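DUF1460 domain-containing protein (Legionella pneumophila subsp. pneumophila, PDB 2IM9) is of unknown function but belongs to the N-acetylmuramoyl-L-alanine amidase-like family within the CA clan of papain-like peptidases, so it may act on peptidoglycan amide bonds. Local coordinates at residues I222-L227 and K302-P307; D96-T101 and R282-Q287; N132-T137 and N142-K147; A80-F85 and L202-A207. All coordinates share one frame; numbering follows the deposited sequence.

Contact 1. Residues I222-L227 and K302-P307; sequences IPFTAL and KARSSP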
loop_
_atom_site.group_PDB
_atom_site.type_symbol
_atom_site.label_atom_id
_atom_site.label_comp_id
_atom_site.label_asym_id
_atom_site.label_seq_id
_atom_site.Cartn_x
_atom_site.Cartn_y
_atom_site.Cartn_z
ATOM N N ILE A 222 9.652 -13.884 -2.918
ATOM C CA ILE A 222 11.030 -14.343 -3.034
ATOM C C ILE A 222 11.542 -14.443 -1.612
ATOM O O ILE A 222 11.561 -13.447 -0.883
ATOM C CB ILE A 222 11.895 -13.344 -3.793
ATOM C CG1 ILE A 222 11.347 -13.109 -5.205
ATOM C CG2 ILE A 222 13.338 -13.866 -3.935
ATOM C CD1 ILE A 222 12.034 -11.956 -5.889
ATOM N N PRO A 223 11.951 -15.650 -1.200
ATOM C CA PRO A 223 12.378 -15.893 0.174
ATOM C C PRO A 223 13.776 -15.354 0.486
ATOM O O PRO A 223 14.631 -15.287 -0.409
ATOM C CB PRO A 223 12.412 -17.421 0.243
ATOM C CG PRO A 223 12.732 -17.836 -1.103
ATOM C CD PRO A 223 12.010 -16.883 -2.008
ATOM N N PHE A 224 14.010 -15.017 1.755
ATOM C CA PHE A 224 15.326 -14.555 2.196
ATOM C C PHE A 224 16.379 -15.644 2.036
ATOM O O PHE A 224 17.564 -15.342 1.864
ATOM C CB PHE A 224 15.308 -14.054 3.644
ATOM C CG PHE A 224 14.512 -12.793 3.855
ATOM C CD1 PHE A 224 14.403 -11.832 2.856
ATOM C CD2 PHE A 224 13.880 -12.563 5.082
ATOM C CE1 PHE A 224 13.672 -10.668 3.061
ATOM C CE2 PHE A 224 13.168 -11.403 5.308
ATOM C CZ PHE A 224 13.046 -10.447 4.286
ATOM N N THR A 225 15.950 -16.902 2.083
ATOM C CA THR A 225 16.876 -18.019 1.861
ATOM C C THR A 225 17.496 -17.955 0.457
ATOM O O THR A 225 18.592 -18.497 0.226
ATOM C CB THR A 225 16.190 -19.378 2.060
ATOM O OG1 THR A 225 15.052 -19.471 1.187
ATOM C CG2 THR A 225 15.756 -19.535 3.511
ATOM N N ALA A 226 16.800 -17.299 -0.473
ATOM C CA ALA A 226 17.307 -17.090 -1.831
ATOM C C ALA A 226 18.057 -15.766 -1.940
ATOM O O ALA A 226 19.155 -15.706 -2.473
ATOM C CB ALA A 226 16.161 -17.144 -2.843
ATOM N N LEU A 227 17.456 -14.701 -1.421
ATOM C CA LEU A 227 18.015 -13.360 -1.556
ATOM C C LEU A 227 19.310 -13.205 -0.777
ATOM O O LEU A 227 20.133 -12.349 -1.104
ATOM C CB LEU A 227 17.011 -12.314 -1.077
ATOM C CG LEU A 227 15.809 -12.068 -1.983
ATOM C CD1 LEU A 227 14.834 -11.160 -1.242
ATOM C CD2 LEU A 227 16.223 -11.410 -3.292
ATOM N N LYS A 302 18.467 -6.681 7.730
ATOM C CA LYS A 302 17.989 -6.448 9.096
ATOM C C LYS A 302 16.661 -7.159 9.356
ATOM O O LYS A 302 16.422 -7.647 10.460
ATOM C CB LYS A 302 17.831 -4.951 9.371
ATOM C CG LYS A 302 19.126 -4.160 9.290
ATOM C CD LYS A 302 18.850 -2.670 9.430
ATOM C CE LYS A 302 20.141 -1.845 9.402
ATOM N NZ LYS A 302 20.742 -1.773 8.029
ATOM N N ALA A 303 15.801 -7.223 8.341
ATOM C CA ALA A 303 14.492 -7.876 8.484
ATOM C C ALA A 303 14.609 -9.391 8.640
ATOM O O ALA A 303 13.726 -10.020 9.224
ATOM C CB ALA A 303 13.568 -7.517 7.304
ATOM N N ARG A 304 15.703 -9.966 8.134
ATOM C CA ARG A 304 15.992 -11.411 8.234
ATOM C C ARG A 304 15.898 -11.977 9.641
ATOM O O ARG A 304 15.544 -13.143 9.814
ATOM C CB ARG A 304 17.409 -11.722 7.737
ATOM C CG ARG A 304 17.619 -11.712 6.265
ATOM C CD ARG A 304 19.117 -11.660 5.973
ATOM N NE ARG A 304 19.701 -12.994 5.930
ATOM C CZ ARG A 304 20.994 -13.278 6.071
ATOM N NH1 ARG A 304 21.897 -12.330 6.308
ATOM N NH2 ARG A 304 21.376 -14.543 5.997
ATOM N N SER A 305 16.258 -11.173 10.637
ATOM C CA SER A 305 16.300 -11.644 12.019
ATOM C C SER A 305 14.890 -11.831 12.594
ATOM O O SER A 305 14.708 -12.471 13.638
ATOM C CB SER A 305 17.148 -10.719 12.900
ATOM O OG SER A 305 16.716 -9.378 12.808
ATOM N N SER A 306 13.893 -11.288 11.902
ATOM C CA SER A 306 12.496 -11.477 12.296
ATOM C C SER A 306 12.049 -12.943 12.219
ATOM O O SER A 306 12.304 -13.630 11.227
ATOM C CB SER A 306 11.582 -10.616 11.418
ATOM O OG SER A 306 10.220 -10.986 11.600
ATOM N N PRO A 307 11.356 -13.437 13.258
ATOM C CA PRO A 307 10.833 -14.794 13.135
ATOM C C PRO A 307 9.727 -14.928 12.075
ATOM O O PRO A 307 9.508 -16.026 11.572
ATOM C CB PRO A 307 10.264 -15.075 14.533
ATOM C CG PRO A 307 9.951 -13.745 15.090
ATOM C CD PRO A 307 11.017 -12.828 14.557
#

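Contact 2. Residues D96-T101 and R282-Q287; sequences DTYVNT and RQASSQ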
loop_
_atom_site.group_PDB
_atom_site.type_symbol
_atom_site.label_atom_id
_atom_site.label_comp_id
_atom_site.label_asym_id
_atom_site.label_seq_id
_atom_site.Cartn_x
_atom_site.Cartn_y
_atom_site.Cartn_z
ATOM N N ASP A 96 0.652 2.470 3.316
ATOM C CA ASP A 96 -0.387 2.195 2.312
ATOM C C ASP A 96 -0.815 3.463 1.590
ATOM O O ASP A 96 -0.937 3.470 0.374
ATOM C CB ASP A 96 -1.634 1.588 2.981
ATOM C CG ASP A 96 -1.325 0.361 3.806
ATOM O OD1 ASP A 96 -0.727 -0.580 3.266
ATOM O OD2 ASP A 96 -1.700 0.338 5.002
ATOM N N THR A 97 -1.062 4.532 2.337
ATOM C CA THR A 97 -1.518 5.774 1.714
ATOM C C THR A 97 -0.423 6.426 0.860
ATOM O O THR A 97 -0.724 7.094 -0.141
ATOM C CB THR A 97 -2.123 6.766 2.729
ATOM O OG1 THR A 97 -1.085 7.324 3.543
ATOM C CG2 THR A 97 -3.161 6.058 3.637
ATOM N N TYR A 98 0.837 6.245 1.238
ATOM C CA TYR A 98 1.929 6.734 0.409
ATOM C C TYR A 98 1.903 6.079 -0.966
ATOM O O TYR A 98 1.942 6.750 -1.991
ATOM C CB TYR A 98 3.266 6.495 1.109
ATOM C CG TYR A 98 4.466 6.973 0.345
ATOM C CD1 TYR A 98 4.614 8.320 -0.003
ATOM C CD2 TYR A 98 5.496 6.084 0.002
ATOM C CE1 TYR A 98 5.746 8.755 -0.708
ATOM C CE2 TYR A 98 6.609 6.509 -0.703
ATOM C CZ TYR A 98 6.736 7.841 -1.035
ATOM O OH TYR A 98 7.853 8.248 -1.716
ATOM N N VAL A 99 1.838 4.752 -0.993
ATOM C CA VAL A 99 1.862 4.049 -2.273
ATOM C C VAL A 99 0.626 4.420 -3.105
ATOM O O VAL A 99 0.742 4.714 -4.303
ATOM C CB VAL A 99 2.022 2.536 -2.033
ATOM C CG1 VAL A 99 1.717 1.732 -3.294
ATOM C CG2 VAL A 99 3.447 2.245 -1.570
ATOM N N ASN A 100 -0.542 4.436 -2.465
ATOM C CA ASN A 100 -1.781 4.789 -3.164
ATOM C C ASN A 100 -1.744 6.203 -3.741
ATOM O O ASN A 100 -2.187 6.443 -4.875
ATOM C CB ASN A 100 -2.963 4.689 -2.201
ATOM C CG ASN A 100 -3.508 3.278 -2.099
ATOM O OD1 ASN A 100 -3.489 2.530 -3.067
ATOM N ND2 ASN A 100 -4.019 2.919 -0.923
ATOM N N THR A 101 -1.233 7.134 -2.953
ATOM C CA THR A 101 -1.192 8.532 -3.391
ATOM C C THR A 101 -0.203 8.691 -4.553
ATOM O O THR A 101 -0.542 9.279 -5.586
ATOM C CB THR A 101 -0.833 9.465 -2.247
ATOM O OG1 THR A 101 -1.829 9.328 -1.226
ATOM C CG2 THR A 101 -0.808 10.898 -2.745
ATOM N N ARG A 282 11.840 2.935 -0.975
ATOM C CA ARG A 282 11.291 4.249 -0.653
ATOM C C ARG A 282 9.915 4.055 -0.042
ATOM O O ARG A 282 9.025 3.516 -0.677
ATOM C CB ARG A 282 11.211 5.106 -1.913
ATOM C CG ARG A 282 10.693 6.528 -1.659
ATOM C CD ARG A 282 10.878 7.370 -2.916
ATOM N NE ARG A 282 12.287 7.704 -3.135
ATOM C CZ ARG A 282 12.764 8.180 -4.279
ATOM N NH1 ARG A 282 11.958 8.372 -5.318
ATOM N NH2 ARG A 282 14.059 8.462 -4.384
ATOM N N GLN A 283 9.751 4.455 1.218
ATOM C CA GLN A 283 8.494 4.168 1.919
ATOM C C GLN A 283 8.257 5.097 3.084
ATOM O O GLN A 283 9.169 5.791 3.526
ATOM C CB GLN A 283 8.383 2.697 2.389
ATOM C CG GLN A 283 9.677 1.961 2.566
ATOM C CD GLN A 283 10.411 2.314 3.856
ATOM O OE1 GLN A 283 9.915 2.065 4.966
ATOM N NE2 GLN A 283 11.631 2.832 3.710
ATOM N N ALA A 284 7.007 5.128 3.529
ATOM C CA ALA A 284 6.604 5.880 4.704
ATOM C C ALA A 284 6.864 4.956 5.882
ATOM O O ALA A 284 6.239 3.887 6.004
ATOM C CB ALA A 284 5.126 6.265 4.606
ATOM N N SER A 285 7.813 5.368 6.717
ATOM C CA SER A 285 8.368 4.525 7.763
ATOM C C SER A 285 7.966 4.994 9.154
ATOM O O SER A 285 8.272 6.123 9.534
ATOM C CB SER A 285 9.895 4.533 7.642
ATOM O OG SER A 285 10.505 3.933 8.773
ATOM N N SER A 286 7.298 4.121 9.902
ATOM C CA SER A 286 6.947 4.391 11.298
ATOM C C SER A 286 8.193 4.467 12.179
ATOM O O SER A 286 8.208 5.180 13.184
ATOM C CB SER A 286 6.002 3.322 11.831
ATOM O OG SER A 286 6.676 2.084 11.971
ATOM N N GLN A 287 9.235 3.740 11.788
ATOM C CA GLN A 287 10.498 3.722 12.527
ATOM C C GLN A 287 11.246 5.054 12.383
ATOM O O GLN A 287 11.742 5.608 13.374
ATOM C CB GLN A 287 11.360 2.556 12.050
ATOM C CG GLN A 287 12.699 2.425 12.769
ATOM C CD GLN A 287 13.668 1.501 12.043
ATOM O OE1 GLN A 287 13.258 0.575 11.325
ATOM N NE2 GLN A 287 14.964 1.750 12.225
#

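Contact 3. Residues N132-T137 and N142-K147; sequences NRNHFT and NNYNQK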
loop_
_atom_site.group_PDB
_atom_site.type_symbol
_atom_site.label_atom_id
_atom_site.label_comp_id
_atom_site.label_asym_id
_atom_site.label_seq_id
_atom_site.Cartn_x
_atom_site.Cartn_y
_atom_site.Cartn_z
ATOM N N ASN A 132 -15.939 -1.021 1.557
ATOM C CA ASN A 132 -15.356 -1.145 0.217
ATOM C C ASN A 132 -13.878 -0.744 0.174
ATOM O O ASN A 132 -13.186 -0.987 -0.810
ATOM C CB ASN A 132 -16.134 -0.305 -0.803
ATOM C CG ASN A 132 -17.411 -0.963 -1.277
ATOM O OD1 ASN A 132 -17.659 -2.146 -1.030
ATOM N ND2 ASN A 132 -18.241 -0.187 -1.970
ATOM N N ARG A 133 -13.385 -0.088 1.213
ATOM C CA ARG A 133 -11.976 0.287 1.218
ATOM C C ARG A 133 -11.117 -0.967 1.069
ATOM O O ARG A 133 -11.432 -2.021 1.621
ATOM C CB ARG A 133 -11.611 1.037 2.503
ATOM C CG ARG A 133 -10.386 1.968 2.294
ATOM C CD ARG A 133 -9.752 2.406 3.610
ATOM N NE ARG A 133 -10.630 3.256 4.422
ATOM C CZ ARG A 133 -10.367 3.631 5.674
ATOM N NH1 ARG A 133 -9.227 3.234 6.261
ATOM N NH2 ARG A 133 -11.230 4.404 6.344
ATOM N N ASN A 134 -10.036 -0.861 0.300
ATOM C CA ASN A 134 -9.140 -2.003 0.113
ATOM C C ASN A 134 -8.228 -2.212 1.322
ATOM O O ASN A 134 -7.015 -2.042 1.231
ATOM C CB ASN A 134 -8.332 -1.816 -1.163
ATOM C CG ASN A 134 -9.155 -2.031 -2.393
ATOM O OD1 ASN A 134 -10.042 -2.889 -2.410
ATOM N ND2 ASN A 134 -8.855 -1.267 -3.463
ATOM N N HIS A 135 -8.817 -2.601 2.444
ATOM C CA HIS A 135 -8.080 -2.734 3.709
ATOM C C HIS A 135 -6.925 -3.730 3.691
ATOM O O HIS A 135 -5.873 -3.481 4.289
ATOM C CB HIS A 135 -9.028 -3.129 4.847
ATOM C CG HIS A 135 -10.037 -2.081 5.178
ATOM N ND1 HIS A 135 -9.713 -0.920 5.852
ATOM C CD2 HIS A 135 -11.366 -2.025 4.935
ATOM C CE1 HIS A 135 -10.806 -0.186 5.991
ATOM N NE2 HIS A 135 -11.823 -0.842 5.452
ATOM N N PHE A 136 -7.139 -4.873 3.042
ATOM C CA PHE A 136 -6.129 -5.936 3.050
ATOM C C PHE A 136 -5.303 -5.901 1.778
ATOM O O PHE A 136 -5.823 -6.016 0.665
ATOM C CB PHE A 136 -6.782 -7.300 3.242
ATOM C CG PHE A 136 -7.371 -7.479 4.606
ATOM C CD1 PHE A 136 -6.591 -7.979 5.642
ATOM C CD2 PHE A 136 -8.689 -7.108 4.867
ATOM C CE1 PHE A 136 -7.108 -8.127 6.920
ATOM C CE2 PHE A 136 -9.236 -7.247 6.165
ATOM C CZ PHE A 136 -8.439 -7.757 7.190
ATOM N N THR A 137 -4.011 -5.718 1.949
ATOM C CA THR A 137 -3.111 -5.596 0.804
ATOM C C THR A 137 -3.215 -6.757 -0.180
ATOM O O THR A 137 -3.145 -6.544 -1.407
ATOM C CB THR A 137 -1.672 -5.350 1.286
ATOM O OG1 THR A 137 -1.705 -4.210 2.161
ATOM C CG2 THR A 137 -0.751 -5.035 0.116
ATOM N N ASN A 142 -4.116 -5.852 -3.831
ATOM C CA ASN A 142 -3.463 -6.567 -4.935
ATOM C C ASN A 142 -4.517 -7.153 -5.883
ATOM O O ASN A 142 -4.439 -6.974 -7.103
ATOM C CB ASN A 142 -2.600 -7.716 -4.413
ATOM C CG ASN A 142 -1.300 -7.256 -3.786
ATOM O OD1 ASN A 142 -0.955 -6.071 -3.794
ATOM N ND2 ASN A 142 -0.550 -8.213 -3.258
ATOM N N ASN A 143 -5.494 -7.859 -5.325
ATOM C CA ASN A 143 -6.487 -8.559 -6.147
ATOM C C ASN A 143 -7.238 -7.615 -7.090
ATOM O O ASN A 143 -7.253 -7.816 -8.317
ATOM C CB ASN A 143 -7.457 -9.318 -5.236
ATOM C CG ASN A 143 -8.576 -9.974 -6.003
ATOM O OD1 ASN A 143 -8.345 -10.875 -6.797
ATOM N ND2 ASN A 143 -9.801 -9.499 -5.783
ATOM N N TYR A 144 -7.821 -6.572 -6.515
ATOM C CA TYR A 144 -8.637 -5.640 -7.292
ATOM C C TYR A 144 -7.822 -4.800 -8.259
ATOM O O TYR A 144 -8.270 -4.548 -9.390
ATOM C CB TYR A 144 -9.526 -4.774 -6.389
ATOM C CG TYR A 144 -10.649 -5.564 -5.758
ATOM C CD1 TYR A 144 -11.538 -6.297 -6.549
ATOM C CD2 TYR A 144 -10.819 -5.594 -4.378
ATOM C CE1 TYR A 144 -12.561 -7.045 -5.981
ATOM C CE2 TYR A 144 -11.840 -6.342 -3.797
ATOM C CZ TYR A 144 -12.706 -7.064 -4.607
ATOM O OH TYR A 144 -13.723 -7.796 -4.054
ATOM N N ASN A 145 -6.626 -4.381 -7.848
ATOM C CA ASN A 145 -5.818 -3.544 -8.730
ATOM C C ASN A 145 -5.137 -4.340 -9.847
ATOM O O ASN A 145 -4.827 -3.786 -10.900
ATOM C CB ASN A 145 -4.872 -2.631 -7.927
ATOM C CG ASN A 145 -5.621 -1.505 -7.231
ATOM O OD1 ASN A 145 -6.335 -0.731 -7.873
ATOM N ND2 ASN A 145 -5.479 -1.412 -5.904
ATOM N N GLN A 146 -4.949 -5.639 -9.630
ATOM C CA GLN A 146 -4.492 -6.526 -10.696
ATOM C C GLN A 146 -5.635 -6.771 -11.668
ATOM O O GLN A 146 -5.453 -6.656 -12.893
ATOM C CB GLN A 146 -3.967 -7.850 -10.140
ATOM C CG GLN A 146 -2.571 -7.758 -9.533
ATOM C CD GLN A 146 -2.248 -8.923 -8.593
ATOM O OE1 GLN A 146 -1.252 -8.885 -7.841
ATOM N NE2 GLN A 146 -3.095 -9.945 -8.606
ATOM N N LYS A 147 -6.814 -7.071 -11.121
ATOM C CA LYS A 147 -7.994 -7.384 -11.950
ATOM C C LYS A 147 -8.341 -6.248 -12.905
ATOM O O LYS A 147 -8.702 -6.493 -14.066
ATOM C CB LYS A 147 -9.197 -7.815 -11.088
ATOM C CG LYS A 147 -9.015 -9.195 -10.431
ATOM C CD LYS A 147 -9.799 -10.320 -11.113
ATOM C CE LYS A 147 -9.441 -11.701 -10.528
ATOM N NZ LYS A 147 -9.692 -11.835 -9.046
#

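Contact 4. Residues A80-F85 and L202-A207; sequences ARYDQF and LVELKA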
loop_
_atom_site.group_PDB
_atom_site.type_symbol
_atom_site.label_atom_id
_atom_site.label_comp_id
_atom_site.label_asym_id
_atom_site.label_seq_id
_atom_site.Cartn_x
_atom_site.Cartn_y
_atom_site.Cartn_z
ATOM N N ALA A 80 -18.093 11.696 6.632
ATOM C CA ALA A 80 -18.169 10.248 6.446
ATOM C C ALA A 80 -18.853 9.562 7.627
ATOM O O ALA A 80 -18.831 10.073 8.744
ATOM C CB ALA A 80 -16.772 9.665 6.221
ATOM N N ARG A 81 -19.450 8.400 7.386
ATOM C CA ARG A 81 -20.226 7.738 8.440
ATOM C C ARG A 81 -19.308 7.162 9.519
ATOM O O ARG A 81 -19.617 7.258 10.709
ATOM C CB ARG A 81 -21.109 6.635 7.835
ATOM C CG ARG A 81 -21.977 5.860 8.880
ATOM C CD ARG A 81 -22.864 6.780 9.709
ATOM N NE ARG A 81 -23.873 6.012 10.448
ATOM C CZ ARG A 81 -24.835 6.567 11.174
ATOM N NH1 ARG A 81 -24.923 7.895 11.255
ATOM N NH2 ARG A 81 -25.712 5.799 11.803
ATOM N N TYR A 82 -18.200 6.533 9.105
ATOM C CA TYR A 82 -17.353 5.796 10.068
ATOM C C TYR A 82 -15.978 6.406 10.277
ATOM O O TYR A 82 -15.444 6.352 11.384
ATOM C CB TYR A 82 -17.204 4.315 9.655
ATOM C CG TYR A 82 -18.549 3.681 9.426
ATOM C CD1 TYR A 82 -19.376 3.350 10.504
ATOM C CD2 TYR A 82 -19.009 3.431 8.128
ATOM C CE1 TYR A 82 -20.662 2.795 10.292
ATOM C CE2 TYR A 82 -20.281 2.863 7.902
ATOM C CZ TYR A 82 -21.094 2.558 8.996
ATOM O OH TYR A 82 -22.345 2.022 8.801
ATOM N N ASP A 83 -15.381 6.953 9.218
ATOM C CA ASP A 83 -14.005 7.434 9.306
ATOM C C ASP A 83 -13.866 8.740 8.541
ATOM O O ASP A 83 -13.806 8.736 7.314
ATOM C CB ASP A 83 -13.022 6.384 8.749
ATOM C CG ASP A 83 -11.562 6.762 8.978
ATOM O OD1 ASP A 83 -11.268 7.940 9.363
ATOM O OD2 ASP A 83 -10.699 5.870 8.806
ATOM N N GLN A 84 -13.825 9.846 9.287
ATOM C CA GLN A 84 -13.874 11.205 8.705
ATOM C C GLN A 84 -12.492 11.825 8.508
ATOM O O GLN A 84 -12.355 13.055 8.341
ATOM C CB GLN A 84 -14.769 12.108 9.577
ATOM C CG GLN A 84 -16.216 11.557 9.722
ATOM C CD GLN A 84 -17.129 12.482 10.532
ATOM O OE1 GLN A 84 -16.666 13.286 11.353
ATOM N NE2 GLN A 84 -18.429 12.358 10.305
ATOM N N PHE A 85 -11.461 10.979 8.512
ATOM C CA PHE A 85 -10.144 11.436 8.067
ATOM C C PHE A 85 -10.197 11.776 6.561
ATOM O O PHE A 85 -11.099 11.299 5.840
ATOM C CB PHE A 85 -9.086 10.369 8.358
ATOM C CG PHE A 85 -8.335 10.589 9.646
ATOM C CD1 PHE A 85 -9.023 10.825 10.848
ATOM C CD2 PHE A 85 -6.944 10.608 9.655
ATOM C CE1 PHE A 85 -8.340 11.045 12.036
ATOM C CE2 PHE A 85 -6.238 10.821 10.860
ATOM C CZ PHE A 85 -6.956 11.030 12.052
ATOM N N LEU A 202 -20.130 1.907 15.589
ATOM C CA LEU A 202 -19.362 0.647 15.596
ATOM C C LEU A 202 -20.260 -0.594 15.489
ATOM O O LEU A 202 -19.973 -1.493 14.706
ATOM C CB LEU A 202 -18.469 0.546 16.820
ATOM C CG LEU A 202 -17.503 -0.649 16.784
ATOM C CD1 LEU A 202 -16.522 -0.580 15.611
ATOM C CD2 LEU A 202 -16.792 -0.720 18.176
ATOM N N VAL A 203 -21.350 -0.650 16.262
ATOM C CA VAL A 203 -22.300 -1.778 16.169
ATOM C C VAL A 203 -22.866 -1.886 14.761
ATOM O O VAL A 203 -23.011 -2.981 14.211
ATOM C CB VAL A 203 -23.485 -1.637 17.203
ATOM C CG1 VAL A 203 -24.548 -2.707 16.951
ATOM C CG2 VAL A 203 -22.952 -1.673 18.621
ATOM N N GLU A 204 -23.173 -0.735 14.176
ATOM C CA GLU A 204 -23.714 -0.682 12.820
ATOM C C GLU A 204 -22.716 -1.234 11.796
ATOM O O GLU A 204 -23.064 -2.054 10.918
ATOM C CB GLU A 204 -24.050 0.760 12.504
ATOM C CG GLU A 204 -24.657 1.010 11.154
ATOM C CD GLU A 204 -24.856 2.498 10.979
ATOM O OE1 GLU A 204 -25.860 3.029 11.500
ATOM O OE2 GLU A 204 -23.979 3.148 10.364
ATOM N N LEU A 205 -21.473 -0.783 11.925
ATOM C CA LEU A 205 -20.398 -1.231 11.059
ATOM C C LEU A 205 -20.136 -2.732 11.235
ATOM O O LEU A 205 -19.933 -3.458 10.251
ATOM C CB LEU A 205 -19.116 -0.443 11.365
ATOM C CG LEU A 205 -17.924 -0.772 10.453
ATOM C CD1 LEU A 205 -18.238 -0.516 8.963
ATOM C CD2 LEU A 205 -16.663 -0.053 10.945
ATOM N N LYS A 206 -20.139 -3.208 12.482
ATOM C CA LYS A 206 -19.896 -4.641 12.715
ATOM C C LYS A 206 -21.005 -5.516 12.147
ATOM O O LYS A 206 -20.757 -6.655 11.690
ATOM C CB LYS A 206 -19.735 -4.912 14.201
ATOM C CG LYS A 206 -18.396 -4.441 14.731
ATOM C CD LYS A 206 -18.282 -4.787 16.198
ATOM C CE LYS A 206 -16.904 -4.421 16.714
ATOM N NZ LYS A 206 -16.749 -4.904 18.102
ATOM N N ALA A 207 -22.227 -4.988 12.174
ATOM C CA ALA A 207 -23.370 -5.716 11.625
ATOM C C ALA A 207 -23.167 -5.940 10.133
ATOM O O ALA A 207 -23.469 -7.027 9.619
ATOM C CB ALA A 207 -24.691 -4.997 11.916
#

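Contact 1. Residues I222-L227 and K302-P307
The ring of Phe224 rests against the backbone of Ala303 and Arg304, which approach it obliquely. CE2 of Phe224 comes within 4.2 Å of the Ala303 carbonyl carbon, and CD2 of Phe224 lies 4.0 Å from CA of Arg304. This is plain packing between a strand-to-helix junction and residues following on from helix 296-303, where a type I turn runs from Ala303 to Ser306. Strand 214-223 of the antiparallel sheet runs straight into the short helix 224-227, with Pro223 as N-cap. CB of Phe224 points toward the turn. With CG anti to the carbonyl carbon (chi1 -67°), the ring carries on to Ala303, where CZ of Phe224 reaches CB of Ala303 at 4.2 Å. CG of Arg304 also touches the ring, 4.0 Å from CD2 of Phe224. Beyond CG the arginine chain leads away from the ring and bends at chi3. Its guanidinium plane is turned 80° from the ring plane, so the two do not stack. NH2 binds Asn231 and NH1 forms a salt bridge with Asp301. Ile309 adds a further contact to the ring of Phe224. Ser306 N donates to Ala303 O at 3.0 Å and closes the turn. Just before it, Lys302 O accepts Ser305 OG at 2.9 Å.

Contact 2. Residues D96-T101 and R282-Q287
Tyr98 lies along the backbone of Arg282, Gln283 and Ala284, in the buried packing of a helix on an antiparallel sheet. The axes of 96-101 and 282-285 come within 7.6 Å, with their directions 141° apart. This is consistent with the papain-like fold expected for clan CA, in which a helix packed on a sheet commonly carries the nucleophile; no catalytic residue has been established here. The first contact is small. CB of Tyr98 meets CB of Ala284 at 4.0 Å. The ring then extends over the strand, with CG anti to the backbone N (chi1 -180°). CE2 of Tyr98 lies 3.8 Å from Arg282 O, which sits at the ring edge and in its plane. CD2 of Tyr98 is 4.0 Å from Ala284 N. At the far end the hydroxyl presses on the aliphatic part of Arg282, with OH of Tyr98 3.3 Å from CG of Arg282. The hydroxyl is hydrogen-bonded to Ser61 O, and Arg282 NH1 is bonded to Ser61 OG. Ser61 of helix 53-63 thus bonds to both side chains, while Asp293, in a salt bridge with NE, is the main partner of Arg282. Phe93 meets the Tyr98 ring edge-to-face, and Val291 touches both Tyr98 and Ala284. Within the same helix turn, Thr97 O accepts Thr101 N and Thr101 OG1 from opposite faces of its plane, OG1 at 2.7 Å.

Contact 3. Residues N132-T137 and N142-K147
Thr137 and Asn142 are joined in the opening turns of helix 137-147, where the loop from helix 111-122 enters the helix. Asn142 N donates to Thr137 O at 2.7 Å, and the bond is nearly straight (165° at the hydrogen). It runs from residue i+5 back to i, a pi-type bond, where an alpha-helical one runs from i+4. Phe136 is the N-cap, and its own N is held by the side chain of Asp140. Before the cap, Asn134 forms the centre of an inverse gamma turn and faces the helix. Its CG stands anti to the carbonyl carbon (chi1 -73°), which places its amide beside Tyr144 and Asn145. In this probably papain-like domain, the loop runs between helices 111-122 and 137-147 and bonds to each. ND2 of Asn134 bonds Thr121 O of helix 111-122. Its other amide atom, OD1, lies obliquely to the Tyr144 ring, 3.4 Å from CD2 of Tyr144. That approach is less certain, because Tyr144 has two conformers. ND2 of Asn134 also packs 4.2 Å from ND2 of Asn145, the two amide planes standing 82° apart. Asn145 OD1 accepts a bond from Arg148 NE. Ile266 of strand 264-275 packs against both Thr137 and Asn142.

Contact 4. Residues A80-F85 and L202-A207
Arg81 and Glu204 form the charged part of this contact, a side-on salt bridge with one nitrogen for each oxygen. NE of Arg81 donates to OE2 of Glu204 at 2.9 Å, and NH2 of Arg81 donates to OE1 of Glu204 at 2.8 Å. Both oxygens use their syn lone pairs. The guanidinium and carboxylate planes are only 11° apart, so the two groups meet edge to edge. The bend of the Arg81 chain at chi2 (56°) helps bring its end to the helix. A second polar contact is less settled. OH of Tyr82 lies 2.5 Å from OE2 of Glu204, a short, weak hydrogen bond that is best treated as doubtful because its proton has another acceptor within reach. The apolar part is centred on the Tyr82 ring. CD1 of Leu205 sits 4.0 Å from the ring centroid, almost on the ring normal, in a CH-pi contact. CB of Leu205 touches CE1 of Tyr82 at 3.7 Å. Arg81 CG covers the opposite face, offset toward the rim. The loop 80-85 is thereby fastened to helix 195-209, whose segment 202-207 lies in a predicted coiled coil. Within the loop, Asp83 OD1 accepts Phe85 N in an Asx turn. OE2 of Glu204 faces both the arginine and the phenol. The paired guanidinium would be expected to keep the carboxylate ionised and fixed in rotation.

In the fold
Contacts 4, 3 and 2 are linked in succession, from the edge of the chain to near its centre. Contact 3 touches contact 4 through a salt bridge, Arg133 NH2 to Asp83 OD2 at 2.9 Å, and their centres are 20 Å apart. It also packs against contact 2, where Asp96 OD1 lies 3.9 Å from Thr137 OG1. Contact 3 is nested inside the loops closed by both. Contact 1 stands apart, its centre about 38 Å from that of contact 4, on the opposite side of the chain's centre. It shares the antiparallel sheet with contact 2. No active site is established; by analogy with clan CA, the start of helix 95-107 and His268, beside contact 2, may contribute.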